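Local coordinates for protein nucleoside permease NupG (Escherichia coli K-12, PDB 7DLA) that transports purine and pyrimidine nucleosides across the inner membrane of the cell, driven by the proton motive force as a nucleoside:proton symporter, at residues A[62-68]-A[182-188]; A[72-77]-A[171-175]; A[116-120]-A[179-183]. The protein carries 1 engineered substitution. All coordinates share one frame. Residues are numbered along the deposited sequence.

Contact 1 (A[62-68]-A[182-188]); sequences ADKWLSA and IPVAKQQ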
ATOM      1  N   ALA A  62      -8.683  -7.216  19.610  1.00 79.30           N
ATOM      2  CA  ALA A  62      -9.802  -6.283  19.535  1.00 78.29           C
ATOM      3  C   ALA A  62     -11.119  -6.999  19.761  1.00 80.74           C
ATOM      4  O   ALA A  62     -12.002  -6.488  20.462  1.00 79.26           O
ATOM      5  CB  ALA A  62      -9.807  -5.581  18.179  1.00 77.27           C
ATOM      6  N   ASP A  63     -11.258  -8.201  19.178  1.00 91.92           N
ATOM      7  CA  ASP A  63     -12.498  -8.962  19.313  1.00 81.69           C
ATOM      8  C   ASP A  63     -12.646  -9.670  20.655  1.00 81.74           C
ATOM      9  O   ASP A  63     -13.774 -10.031  21.020  1.00 80.68           O
ATOM     10  CB  ASP A  63     -12.643 -10.000  18.206  1.00 80.85           C
ATOM     11  CG  ASP A  63     -14.104 -10.279  17.877  1.00 83.30           C
ATOM     12  OD1 ASP A  63     -14.800  -9.376  17.363  1.00 80.38           O
ATOM     13  OD2 ASP A  63     -14.577 -11.389  18.206  1.00 80.36           O
ATOM     14  N   LYS A  64     -11.561  -9.912  21.404  1.00 89.52           N
ATOM     15  CA  LYS A  64     -11.783 -10.689  22.626  1.00 82.79           C
ATOM     16  C   LYS A  64     -11.345 -10.038  23.943  1.00 82.93           C
ATOM     17  O   LYS A  64     -12.013 -10.280  24.948  1.00 82.37           O
ATOM     18  CB  LYS A  64     -11.151 -12.101  22.522  1.00 82.88           C
ATOM     19  CG  LYS A  64     -11.817 -13.036  21.466  1.00 82.71           C
ATOM     20  CD  LYS A  64     -11.139 -14.403  21.371  1.00 81.28           C
ATOM     21  CE  LYS A  64     -10.304 -14.653  22.629  1.00 81.13           C
ATOM     22  NZ  LYS A  64      -9.969 -16.079  22.885  1.00 80.94           N
ATOM     23  N   TRP A  65     -10.275  -9.238  23.999  1.00 85.43           N
ATOM     24  CA  TRP A  65      -9.815  -8.766  25.317  1.00 89.02           C
ATOM     25  C   TRP A  65      -9.693  -7.243  25.513  1.00 79.34           C
ATOM     26  O   TRP A  65      -9.549  -6.807  26.662  1.00 80.65           O
ATOM     27  CB  TRP A  65      -8.461  -9.395  25.701  1.00 85.62           C
ATOM     28  CG  TRP A  65      -8.269 -10.893  25.491  1.00 83.87           C
ATOM     29  CD1 TRP A  65      -8.599 -11.892  26.368  1.00 84.43           C
ATOM     30  CD2 TRP A  65      -7.570 -11.542  24.402  1.00 87.52           C
ATOM     31  NE1 TRP A  65      -8.216 -13.111  25.863  1.00 84.59           N
ATOM     32  CE2 TRP A  65      -7.578 -12.923  24.663  1.00 83.60           C
ATOM     33  CE3 TRP A  65      -6.964 -11.090  23.222  1.00 84.94           C
ATOM     34  CZ2 TRP A  65      -7.005 -13.849  23.789  1.00 83.10           C
ATOM     35  CZ3 TRP A  65      -6.401 -12.017  22.359  1.00 84.09           C
ATOM     36  CH2 TRP A  65      -6.423 -13.371  22.648  1.00 83.77           C
ATOM     37  N   LEU A  66      -9.736  -6.430  24.470  1.00 77.10           N
ATOM     38  CA  LEU A  66      -9.402  -5.034  24.643  1.00 72.73           C
ATOM     39  C   LEU A  66     -10.162  -4.238  23.601  1.00 71.87           C
ATOM     40  O   LEU A  66     -10.134  -4.570  22.420  1.00 72.99           O
ATOM     41  CB  LEU A  66      -7.905  -4.800  24.478  1.00 71.11           C
ATOM     42  CG  LEU A  66      -7.267  -3.687  25.299  1.00 68.75           C
ATOM     43  CD1 LEU A  66      -5.737  -3.626  25.178  1.00 64.67           C
ATOM     44  CD2 LEU A  66      -7.893  -2.405  24.968  1.00 67.00           C
ATOM     45  N   SER A  67     -10.847  -3.193  24.050  1.00 70.65           N
ATOM     46  CA  SER A  67     -11.578  -2.354  23.113  1.00 69.95           C
ATOM     47  C   SER A  67     -10.718  -2.024  21.905  1.00 68.45           C
ATOM     48  O   SER A  67      -9.512  -1.823  22.013  1.00 68.50           O
ATOM     49  CB  SER A  67     -12.043  -1.067  23.755  1.00 69.81           C
ATOM     50  OG  SER A  67     -12.488  -0.169  22.749  1.00 69.27           O
ATOM     51  N   ALA A  68     -11.354  -1.977  20.735  1.00 68.73           N
ATOM     52  CA  ALA A  68     -10.653  -1.544  19.533  1.00 66.53           C
ATOM     53  C   ALA A  68     -10.097  -0.137  19.705  1.00 64.53           C
ATOM     54  O   ALA A  68      -9.028   0.183  19.173  1.00 63.36           O
ATOM     55  CB  ALA A  68     -11.595  -1.613  18.337  1.00 65.82           C
ATOM     56  N   ILE A 182     -15.847   1.712  22.383  1.00 79.05           N
ATOM     57  CA  ILE A 182     -16.123   0.690  21.369  1.00 76.79           C
ATOM     58  C   ILE A 182     -16.019  -0.665  22.069  1.00 77.66           C
ATOM     59  O   ILE A 182     -14.906  -1.077  22.429  1.00 76.11           O
ATOM     60  CB  ILE A 182     -15.156   0.804  20.190  1.00 77.26           C
ATOM     61  CG1 ILE A 182     -15.216   2.241  19.650  1.00 77.06           C
ATOM     62  CG2 ILE A 182     -15.501  -0.222  19.131  1.00 72.78           C
ATOM     63  CD1 ILE A 182     -16.617   2.699  19.324  1.00 71.94           C
ATOM     64  N   PRO A 183     -17.135  -1.360  22.310  1.00 78.09           N
ATOM     65  CA  PRO A 183     -17.059  -2.564  23.136  1.00 78.54           C
ATOM     66  C   PRO A 183     -16.221  -3.613  22.441  1.00 76.94           C
ATOM     67  O   PRO A 183     -15.944  -3.538  21.240  1.00 76.16           O
ATOM     68  CB  PRO A 183     -18.518  -2.998  23.239  1.00 78.37           C
ATOM     69  CG  PRO A 183     -19.032  -2.618  21.954  1.00 75.06           C
ATOM     70  CD  PRO A 183     -18.484  -1.245  21.726  1.00 75.04           C
ATOM     71  N   VAL A 184     -15.757  -4.573  23.230  1.00 77.48           N
ATOM     72  CA  VAL A 184     -15.166  -5.763  22.640  1.00 77.77           C
ATOM     73  C   VAL A 184     -16.286  -6.541  21.949  1.00 77.65           C
ATOM     74  O   VAL A 184     -17.276  -6.936  22.584  1.00 76.75           O
ATOM     75  CB  VAL A 184     -14.399  -6.566  23.709  1.00 78.45           C
ATOM     76  CG1 VAL A 184     -15.287  -6.930  24.896  1.00 83.64           C
ATOM     77  CG2 VAL A 184     -13.730  -7.770  23.102  1.00 80.71           C
ATOM     78  N   ALA A 185     -16.165  -6.689  20.621  1.00 76.74           N
ATOM     79  CA  ALA A 185     -17.286  -7.152  19.810  1.00 77.18           C
ATOM     80  C   ALA A 185     -17.713  -8.560  20.201  1.00 77.42           C
ATOM     81  O   ALA A 185     -18.916  -8.867  20.238  1.00 77.65           O
ATOM     82  CB  ALA A 185     -16.915  -7.093  18.329  1.00 86.16           C
ATOM     83  N   LYS A 186     -16.739  -9.433  20.477  1.00 76.88           N
ATOM     84  CA  LYS A 186     -16.993 -10.812  20.914  1.00 78.19           C
ATOM     85  C   LYS A 186     -17.847 -11.562  19.899  1.00 79.29           C
ATOM     86  O   LYS A 186     -18.603 -12.471  20.254  1.00 88.34           O
ATOM     87  CB  LYS A 186     -17.659 -10.835  22.292  1.00 84.06           C
ATOM     88  CG  LYS A 186     -16.741 -11.184  23.510  1.00 76.54           C
ATOM     89  CD  LYS A 186     -17.563 -11.066  24.833  1.00 68.24           C
ATOM     90  CE  LYS A 186     -16.684 -11.272  26.099  1.00 61.31           C
ATOM     91  NZ  LYS A 186     -17.568 -11.455  27.338  1.00 54.06           N
ATOM     92  N   GLN A 187     -17.723 -11.174  18.624  1.00 81.92           N
ATOM     93  CA  GLN A 187     -18.423 -11.879  17.552  1.00 80.09           C
ATOM     94  C   GLN A 187     -17.760 -13.223  17.277  1.00 80.21           C
ATOM     95  O   GLN A 187     -18.440 -14.249  17.156  1.00 79.89           O
ATOM     96  CB  GLN A 187     -18.441 -11.011  16.296  1.00 82.16           C
ATOM     97  CG  GLN A 187     -19.721 -10.241  16.100  1.00 82.58           C
ATOM     98  CD  GLN A 187     -19.524  -9.108  15.144  1.00 85.27           C
ATOM     99  OE1 GLN A 187     -18.387  -8.768  14.811  1.00 92.61           O
ATOM    100  NE2 GLN A 187     -20.625  -8.490  14.709  1.00 85.70           N
ATOM    101  N   GLN A 188     -16.433 -13.224  17.193  1.00 80.33           N
ATOM    102  CA  GLN A 188     -15.608 -14.425  17.159  1.00 80.55           C
ATOM    103  C   GLN A 188     -15.454 -14.943  18.578  1.00 80.49           C
ATOM    104  O   GLN A 188     -14.766 -14.324  19.404  1.00 80.84           O
ATOM    105  CB  GLN A 188     -14.248 -14.095  16.578  1.00 80.16           C
ATOM    106  CG  GLN A 188     -14.235 -13.715  15.154  1.00 81.26           C
ATOM    107  CD  GLN A 188     -12.833 -13.357  14.781  1.00 81.11           C
ATOM    108  OE1 GLN A 188     -12.042 -12.965  15.653  1.00 84.79           O
ATOM    109  NE2 GLN A 188     -12.477 -13.539  13.505  1.00 79.19           N
TER
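Three hydrogen bonds lash the cytoplasmic turn between helices 37-64 and 68-86 to the irregular chain 182-188. At one end is D63, whose backbone and side chain both act as acceptors. Its carbonyl belongs to the last turn of helix 37-64, where the chain is about to unwind: S67 N, four residues on, lies 8.0 Å from D63 O. K186 N takes the place of that missing helical donor with a weak bond to D63 O (3.1 Å, 133°), and K186 CA adds a CH···O contact to D63 O at 3.3 Å. The left-handed backbone of K186 (phi/psi 57/29) turns the chain so that Q188 N can donate to D63 OD2 at 2.8 Å. Aspartate suits this place because its short carboxylate reaches the main-chain NH of Q188 while its own carbonyl stays in use. At the other end S67 serves in both roles. Its OG donates to I182 O (2.6 Å) and, as the N-cap of helix 68-86, accepts from K69 N, which a small hydroxyl close to the backbone can do. Between these polar ends sits V184, a beta-branched residue whose CG2 lies 3.1 Å from D63 O and 3.4 Å from K64 C, packing against the helix end. D63 and K64 lie between the second and third transmembrane helices, where major facilitator transporters hold their signature motif A, consistent with D63 being its aspartate. Segment 182-188 contributes only main-chain groups to these three bonds, so they fix the path of its backbone, while V184 adds side-chain packing.

Contact 2 (A[72-77]-A[171-175]); sequences YAICHT and ILVLF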
ATOM      1  N   TYR A  72      -6.167   0.543  19.057  1.00 61.27           N
ATOM      2  CA  TYR A  72      -5.810   1.536  18.043  1.00 59.97           C
ATOM      3  C   TYR A  72      -4.921   2.629  18.629  1.00 58.95           C
ATOM      4  O   TYR A  72      -3.921   3.050  18.011  1.00 57.87           O
ATOM      5  CB  TYR A  72      -7.095   2.163  17.541  1.00 59.84           C
ATOM      6  CG  TYR A  72      -7.011   3.292  16.548  1.00 58.80           C
ATOM      7  CD1 TYR A  72      -6.738   3.028  15.220  1.00 58.50           C
ATOM      8  CD2 TYR A  72      -7.299   4.608  16.902  1.00 58.75           C
ATOM      9  CE1 TYR A  72      -6.728   4.020  14.287  1.00 57.89           C
ATOM     10  CE2 TYR A  72      -7.282   5.616  15.961  1.00 57.96           C
ATOM     11  CZ  TYR A  72      -7.000   5.301  14.656  1.00 57.61           C
ATOM     12  OH  TYR A  72      -6.977   6.243  13.672  1.00 57.27           O
ATOM     13  N   ALA A  73      -5.314   3.127  19.816  1.00 59.79           N
ATOM     14  CA  ALA A  73      -4.525   4.117  20.532  1.00 58.80           C
ATOM     15  C   ALA A  73      -3.103   3.630  20.748  1.00 57.84           C
ATOM     16  O   ALA A  73      -2.141   4.313  20.376  1.00 56.83           O
ATOM     17  CB  ALA A  73      -5.197   4.421  21.858  1.00 59.25           C
ATOM     18  N   ILE A  74      -2.958   2.484  21.413  1.00 58.39           N
ATOM     19  CA  ILE A  74      -1.633   1.936  21.674  1.00 57.87           C
ATOM     20  C   ILE A  74      -0.822   1.919  20.387  1.00 56.93           C
ATOM     21  O   ILE A  74       0.335   2.367  20.350  1.00 58.12           O
ATOM     22  CB  ILE A  74      -1.765   0.540  22.329  1.00 58.11           C
ATOM     23  CG1 ILE A  74      -2.689   0.632  23.555  1.00 58.39           C
ATOM     24  CG2 ILE A  74      -0.408  -0.071  22.670  1.00 58.11           C
ATOM     25  CD1 ILE A  74      -2.505  -0.415  24.621  1.00 57.44           C
ATOM     26  N   CYS A  75      -1.445   1.473  19.300  1.00 57.37           N
ATOM     27  CA  CYS A  75      -0.716   1.318  18.050  1.00 57.12           C
ATOM     28  C   CYS A  75      -0.150   2.634  17.553  1.00 56.09           C
ATOM     29  O   CYS A  75       1.049   2.729  17.289  1.00 55.93           O
ATOM     30  CB  CYS A  75      -1.616   0.701  16.994  1.00 57.85           C
ATOM     31  SG  CYS A  75      -1.586  -1.057  17.018  1.00 56.74           S
ATOM     32  N   HIS A  76      -0.999   3.644  17.384  1.00 55.47           N
ATOM     33  CA  HIS A  76      -0.497   4.898  16.838  1.00 55.85           C
ATOM     34  C   HIS A  76       0.444   5.610  17.784  1.00 55.73           C
ATOM     35  O   HIS A  76       1.319   6.344  17.331  1.00 54.90           O
ATOM     36  CB  HIS A  76      -1.650   5.804  16.478  1.00 55.80           C
ATOM     37  CG  HIS A  76      -2.394   5.348  15.280  1.00 56.23           C
ATOM     38  ND1 HIS A  76      -1.756   4.730  14.235  1.00 57.72           N
ATOM     39  CD2 HIS A  76      -3.708   5.378  14.963  1.00 56.22           C
ATOM     40  CE1 HIS A  76      -2.644   4.427  13.307  1.00 60.41           C
ATOM     41  NE2 HIS A  76      -3.835   4.812  13.724  1.00 57.14           N
ATOM     42  N   THR A  77       0.257   5.459  19.086  1.00 55.61           N
ATOM     43  CA  THR A  77       1.295   5.883  20.005  1.00 54.87           C
ATOM     44  C   THR A  77       2.644   5.286  19.626  1.00 55.74           C
ATOM     45  O   THR A  77       3.641   6.009  19.499  1.00 55.59           O
ATOM     46  CB  THR A  77       0.906   5.467  21.404  1.00 55.19           C
ATOM     47  OG1 THR A  77      -0.463   5.848  21.609  1.00 55.07           O
ATOM     48  CG2 THR A  77       1.874   6.093  22.423  1.00 55.08           C
ATOM     49  N   ILE A 171      -1.318  13.719  17.191  1.00 50.89           N
ATOM     50  CA  ILE A 171      -2.599  14.383  17.006  1.00 51.15           C
ATOM     51  C   ILE A 171      -3.703  13.349  16.909  1.00 52.87           C
ATOM     52  O   ILE A 171      -4.741  13.459  17.576  1.00 53.67           O
ATOM     53  CB  ILE A 171      -2.527  15.256  15.740  1.00 50.03           C
ATOM     54  CG1 ILE A 171      -1.436  16.327  15.941  1.00 49.79           C
ATOM     55  CG2 ILE A 171      -3.940  15.785  15.354  1.00 50.12           C
ATOM     56  CD1 ILE A 171      -1.563  17.587  15.115  1.00 48.13           C
ATOM     57  N   LEU A 172      -3.479  12.322  16.090  1.00 53.21           N
ATOM     58  CA  LEU A 172      -4.374  11.182  15.977  1.00 53.41           C
ATOM     59  C   LEU A 172      -4.663  10.561  17.325  1.00 54.49           C
ATOM     60  O   LEU A 172      -5.820  10.492  17.724  1.00 56.32           O
ATOM     61  CB  LEU A 172      -3.787  10.144  15.009  1.00 53.48           C
ATOM     62  CG  LEU A 172      -4.741   9.040  14.607  1.00 54.97           C
ATOM     63  CD1 LEU A 172      -6.016   9.658  14.171  1.00 57.22           C
ATOM     64  CD2 LEU A 172      -4.157   8.241  13.460  1.00 56.65           C
ATOM     65  N   VAL A 173      -3.636  10.072  18.020  1.00 53.56           N
ATOM     66  CA  VAL A 173      -3.831   9.406  19.302  1.00 54.94           C
ATOM     67  C   VAL A 173      -4.729  10.238  20.195  1.00 54.45           C
ATOM     68  O   VAL A 173      -5.693   9.723  20.775  1.00 56.80           O
ATOM     69  CB  VAL A 173      -2.507   9.087  20.015  1.00 54.12           C
ATOM     70  CG1 VAL A 173      -2.777   8.017  21.065  1.00 54.82           C
ATOM     71  CG2 VAL A 173      -1.483   8.515  19.040  1.00 53.94           C
ATOM     72  N   LEU A 174      -4.430  11.529  20.299  1.00 55.36           N
ATOM     73  CA  LEU A 174      -5.300  12.401  21.076  1.00 56.13           C
ATOM     74  C   LEU A 174      -6.734  12.348  20.562  1.00 56.19           C
ATOM     75  O   LEU A 174      -7.682  12.260  21.351  1.00 56.38           O
ATOM     76  CB  LEU A 174      -4.774  13.833  21.055  1.00 54.82           C
ATOM     77  CG  LEU A 174      -3.485  14.084  21.831  1.00 54.66           C
ATOM     78  CD1 LEU A 174      -3.060  15.532  21.685  1.00 54.44           C
ATOM     79  CD2 LEU A 174      -3.737  13.703  23.285  1.00 54.95           C
ATOM     80  N   PHE A 175      -6.918  12.387  19.238  1.00 56.44           N
ATOM     81  CA  PHE A 175      -8.278  12.365  18.718  1.00 56.77           C
ATOM     82  C   PHE A 175      -8.975  11.051  18.990  1.00 57.76           C
ATOM     83  O   PHE A 175     -10.193  11.038  19.143  1.00 58.36           O
ATOM     84  CB  PHE A 175      -8.290  12.683  17.236  1.00 56.72           C
ATOM     85  CG  PHE A 175      -9.451  13.532  16.831  1.00 58.24           C
ATOM     86  CD1 PHE A 175     -10.720  12.980  16.735  1.00 59.13           C
ATOM     87  CD2 PHE A 175      -9.283  14.874  16.557  1.00 60.29           C
ATOM     88  CE1 PHE A 175     -11.801  13.751  16.381  1.00 59.69           C
ATOM     89  CE2 PHE A 175     -10.368  15.652  16.213  1.00 66.67           C
ATOM     90  CZ  PHE A 175     -11.629  15.081  16.120  1.00 60.61           C
TER
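Two transmembrane helices, 68-86 and 160-177, run almost antiparallel (166°), with their axes 9.0 Å apart at closest approach. That spacing is bridged by V173 and L172. V173, beta-branched with chi1 near t, turns both methyls to the facing helix: V173 CG1 lies 3.8 Å from A73 O and 3.2 Å from T77 OG1, while V173 CG2 rests 3.7 Å from H76 CB. The small A73 lets the backbones approach, its CA 5.5 Å from V173 CA. T77 suits its place because the m rotamer returns OG1 to its own helix, donating to A73 O at 2.6 Å. L172, in the tp conformation, sets CD2 over one face of the H76 ring (3.3 Å from H76 CD2) and 3.5 Å from Y72 OH. Y72 (t) and H76 (m) both extend to Q14 of helix 3-19, which hydrogen-bonds Y72 OH and H76 NE2. No hydrogen bond crosses between the segments: the polar groups are satisfied within the helix or by Q14, and what joins the two helices is van der Waals packing.

Contact 3 (A[116-120]-A[179-183]); sequences ISYYR and LPHIP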
ATOM      1  N   ILE A 116     -13.936   0.307  14.176  1.00 62.28           N
ATOM      2  CA  ILE A 116     -14.440   1.444  14.949  1.00 62.93           C
ATOM      3  C   ILE A 116     -15.485   2.234  14.163  1.00 63.27           C
ATOM      4  O   ILE A 116     -16.553   2.582  14.686  1.00 64.05           O
ATOM      5  CB  ILE A 116     -13.264   2.337  15.369  1.00 61.41           C
ATOM      6  CG1 ILE A 116     -12.558   1.716  16.577  1.00 62.90           C
ATOM      7  CG2 ILE A 116     -13.765   3.723  15.667  1.00 62.66           C
ATOM      8  CD1 ILE A 116     -11.148   2.238  16.831  1.00 62.11           C
ATOM      9  N   SER A 117     -15.190   2.545  12.903  1.00 62.75           N
ATOM     10  CA  SER A 117     -16.108   3.345  12.105  1.00 63.38           C
ATOM     11  C   SER A 117     -17.375   2.563  11.793  1.00 64.32           C
ATOM     12  O   SER A 117     -18.473   3.128  11.756  1.00 65.32           O
ATOM     13  CB  SER A 117     -15.427   3.805  10.812  1.00 63.11           C
ATOM     14  OG  SER A 117     -14.089   4.212  11.024  1.00 61.17           O
ATOM     15  N   TYR A 118     -17.245   1.261  11.579  1.00 63.93           N
ATOM     16  CA  TYR A 118     -18.415   0.443  11.338  1.00 64.92           C
ATOM     17  C   TYR A 118     -19.349   0.530  12.522  1.00 65.72           C
ATOM     18  O   TYR A 118     -20.485   0.975  12.379  1.00 65.87           O
ATOM     19  CB  TYR A 118     -18.008  -0.999  11.081  1.00 63.37           C
ATOM     20  CG  TYR A 118     -17.404  -1.167   9.734  1.00 63.53           C
ATOM     21  CD1 TYR A 118     -16.964  -0.069   9.007  1.00 64.67           C
ATOM     22  CD2 TYR A 118     -17.282  -2.404   9.172  1.00 64.95           C
ATOM     23  CE1 TYR A 118     -16.374  -0.219   7.780  1.00 65.09           C
ATOM     24  CE2 TYR A 118     -16.726  -2.566   7.934  1.00 65.07           C
ATOM     25  CZ  TYR A 118     -16.263  -1.485   7.244  1.00 64.11           C
ATOM     26  OH  TYR A 118     -15.733  -1.685   5.990  1.00 63.21           O
ATOM     27  N   TYR A 119     -18.902   0.120  13.700  1.00 65.70           N
ATOM     28  CA  TYR A 119     -19.759   0.129  14.909  1.00 66.78           C
ATOM     29  C   TYR A 119     -20.338   1.513  15.159  1.00 67.97           C
ATOM     30  O   TYR A 119     -21.473   1.617  15.573  1.00 68.14           O
ATOM     31  CB  TYR A 119     -18.920  -0.252  16.124  1.00 67.51           C
ATOM     32  CG  TYR A 119     -19.604  -0.118  17.460  1.00 68.87           C
ATOM     33  CD1 TYR A 119     -20.403  -1.123  17.952  1.00 69.61           C
ATOM     34  CD2 TYR A 119     -19.416   0.990  18.256  1.00 69.96           C
ATOM     35  CE1 TYR A 119     -21.022  -1.019  19.180  1.00 70.41           C
ATOM     36  CE2 TYR A 119     -20.015   1.108  19.493  1.00 71.11           C
ATOM     37  CZ  TYR A 119     -20.829   0.100  19.956  1.00 71.17           C
ATOM     38  OH  TYR A 119     -21.450   0.187  21.165  1.00 71.88           O
ATOM     39  N   ARG A 120     -19.544   2.548  14.931  1.00 67.47           N
ATOM     40  CA  ARG A 120     -19.975   3.940  15.186  1.00 67.62           C
ATOM     41  C   ARG A 120     -21.211   4.269  14.366  1.00 67.95           C
ATOM     42  O   ARG A 120     -22.097   4.900  14.899  1.00 68.15           O
ATOM     43  CB  ARG A 120     -18.878   4.894  14.734  1.00 67.42           C
ATOM     44  CG  ARG A 120     -17.995   5.394  15.859  1.00 68.63           C
ATOM     45  CD  ARG A 120     -18.811   5.916  17.011  1.00 71.45           C
ATOM     46  NE  ARG A 120     -19.209   7.287  16.769  1.00 76.87           N
ATOM     47  CZ  ARG A 120     -19.573   8.121  17.720  1.00 69.54           C
ATOM     48  NH1 ARG A 120     -19.577   7.708  18.970  1.00 68.57           N
ATOM     49  NH2 ARG A 120     -19.921   9.355  17.421  1.00 69.46           N
ATOM     50  N   LEU A 179     -12.775   9.133  21.394  1.00 61.45           N
ATOM     51  CA  LEU A 179     -13.667   8.147  20.854  1.00 62.38           C
ATOM     52  C   LEU A 179     -14.595   7.654  21.965  1.00 63.74           C
ATOM     53  O   LEU A 179     -14.278   7.771  23.165  1.00 63.20           O
ATOM     54  CB  LEU A 179     -12.854   7.014  20.251  1.00 61.39           C
ATOM     55  CG  LEU A 179     -12.527   7.104  18.756  1.00 60.38           C
ATOM     56  CD1 LEU A 179     -12.190   5.748  18.240  1.00 61.51           C
ATOM     57  CD2 LEU A 179     -13.661   7.662  17.951  1.00 60.22           C
ATOM     58  N   PRO A 180     -15.781   7.190  21.596  1.00 66.10           N
ATOM     59  CA  PRO A 180     -16.658   6.555  22.565  1.00 68.51           C
ATOM     60  C   PRO A 180     -16.283   5.101  22.719  1.00 71.60           C
ATOM     61  O   PRO A 180     -15.575   4.503  21.894  1.00 70.23           O
ATOM     62  CB  PRO A 180     -18.046   6.721  21.956  1.00 68.36           C
ATOM     63  CG  PRO A 180     -17.821   7.710  20.869  1.00 67.06           C
ATOM     64  CD  PRO A 180     -16.498   7.434  20.353  1.00 65.86           C
ATOM     65  N   HIS A 181     -16.744   4.553  23.835  1.00 74.90           N
ATOM     66  CA  HIS A 181     -16.331   3.214  24.196  1.00 82.72           C
ATOM     67  C   HIS A 181     -16.804   2.258  23.114  1.00 79.36           C
ATOM     68  O   HIS A 181     -18.012   2.085  22.901  1.00 77.66           O
ATOM     69  CB  HIS A 181     -16.886   2.825  25.555  1.00 96.16           C
ATOM     70  CG  HIS A 181     -16.554   1.422  25.948  1.00 96.06           C
ATOM     71  ND1 HIS A 181     -17.506   0.499  26.317  1.00 93.97           N
ATOM     72  CD2 HIS A 181     -15.361   0.785  26.035  1.00 89.41           C
ATOM     73  CE1 HIS A 181     -16.914  -0.641  26.627  1.00 93.03           C
ATOM     74  NE2 HIS A 181     -15.612  -0.496  26.463  1.00 97.58           N
ATOM     75  N   ILE A 182     -15.847   1.712  22.383  1.00 79.05           N
ATOM     76  CA  ILE A 182     -16.123   0.690  21.369  1.00 76.79           C
ATOM     77  C   ILE A 182     -16.019  -0.665  22.069  1.00 77.66           C
ATOM     78  O   ILE A 182     -14.906  -1.077  22.429  1.00 76.11           O
ATOM     79  CB  ILE A 182     -15.156   0.804  20.190  1.00 77.26           C
ATOM     80  CG1 ILE A 182     -15.216   2.241  19.650  1.00 77.06           C
ATOM     81  CG2 ILE A 182     -15.501  -0.222  19.131  1.00 72.78           C
ATOM     82  CD1 ILE A 182     -16.617   2.699  19.324  1.00 71.94           C
ATOM     83  N   PRO A 183     -17.135  -1.360  22.310  1.00 78.09           N
ATOM     84  CA  PRO A 183     -17.059  -2.564  23.136  1.00 78.54           C
ATOM     85  C   PRO A 183     -16.221  -3.613  22.441  1.00 76.94           C
ATOM     86  O   PRO A 183     -15.944  -3.538  21.240  1.00 76.16           O
ATOM     87  CB  PRO A 183     -18.518  -2.998  23.239  1.00 78.37           C
ATOM     88  CG  PRO A 183     -19.032  -2.618  21.954  1.00 75.06           C
ATOM     89  CD  PRO A 183     -18.484  -1.245  21.726  1.00 75.04           C
TER
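Side chains I116 and Y119, one helical turn apart on the cytoplasmic end of helix 92-122, form a shallow groove, and the irregular chain 179-183 lays I182 into it. I182 CG1 comes within 4.1 Å of I116 CG1, and I182 CD1 within 3.4 Å of Y119 CD2. The fit is reciprocal, for I116 is itself a bump that meets both L179 and I182, its CG2 3.6 Å from L179 CD1. Isoleucine suits this interlocking because its two branches at CB point different ways: I116 CG2 meets L179 and CG1 meets I182. Farther along, P183 offers a compact ring to the flat tyrosine: P183 CD lies over the Y119 face, 3.7 Å from the centroid and 30° off the normal, a CH-pi contact. No hydrogen bond spans the two segments. I116 also touches A68 and Y72 of helix 68-86. The contact lies on the cytoplasmic side of a major facilitator fold, where the chain leaving the sixth transmembrane helix, at the start of the linker between the six-helix halves, packs on the end of the fourth.

How the contacts relate
From the N terminus, the chain first commits at 62-68, the turn from helix 37-64 into helix 68-86, whose partner 182-188 comes 114 residues later: contact 1 closes the widest loop, and contact 2 lies within it. Next comes 72-77, which contact 2 pairs with 171-175 inside the membrane. Segment 116-120 starts within the loop of contact 2 but finds its partner, 179-183, beyond it, so contacts 2 and 3 cross. Contacts 1 and 3 end on the same stretch, sharing I182 and P183. I116 joins all three, its CD1 lying 3.8 Å from A68 O and 4.1 Å from Y72 CB. Together they tie transmembrane helices two, three, four and six around the start of the cytoplasmic linker.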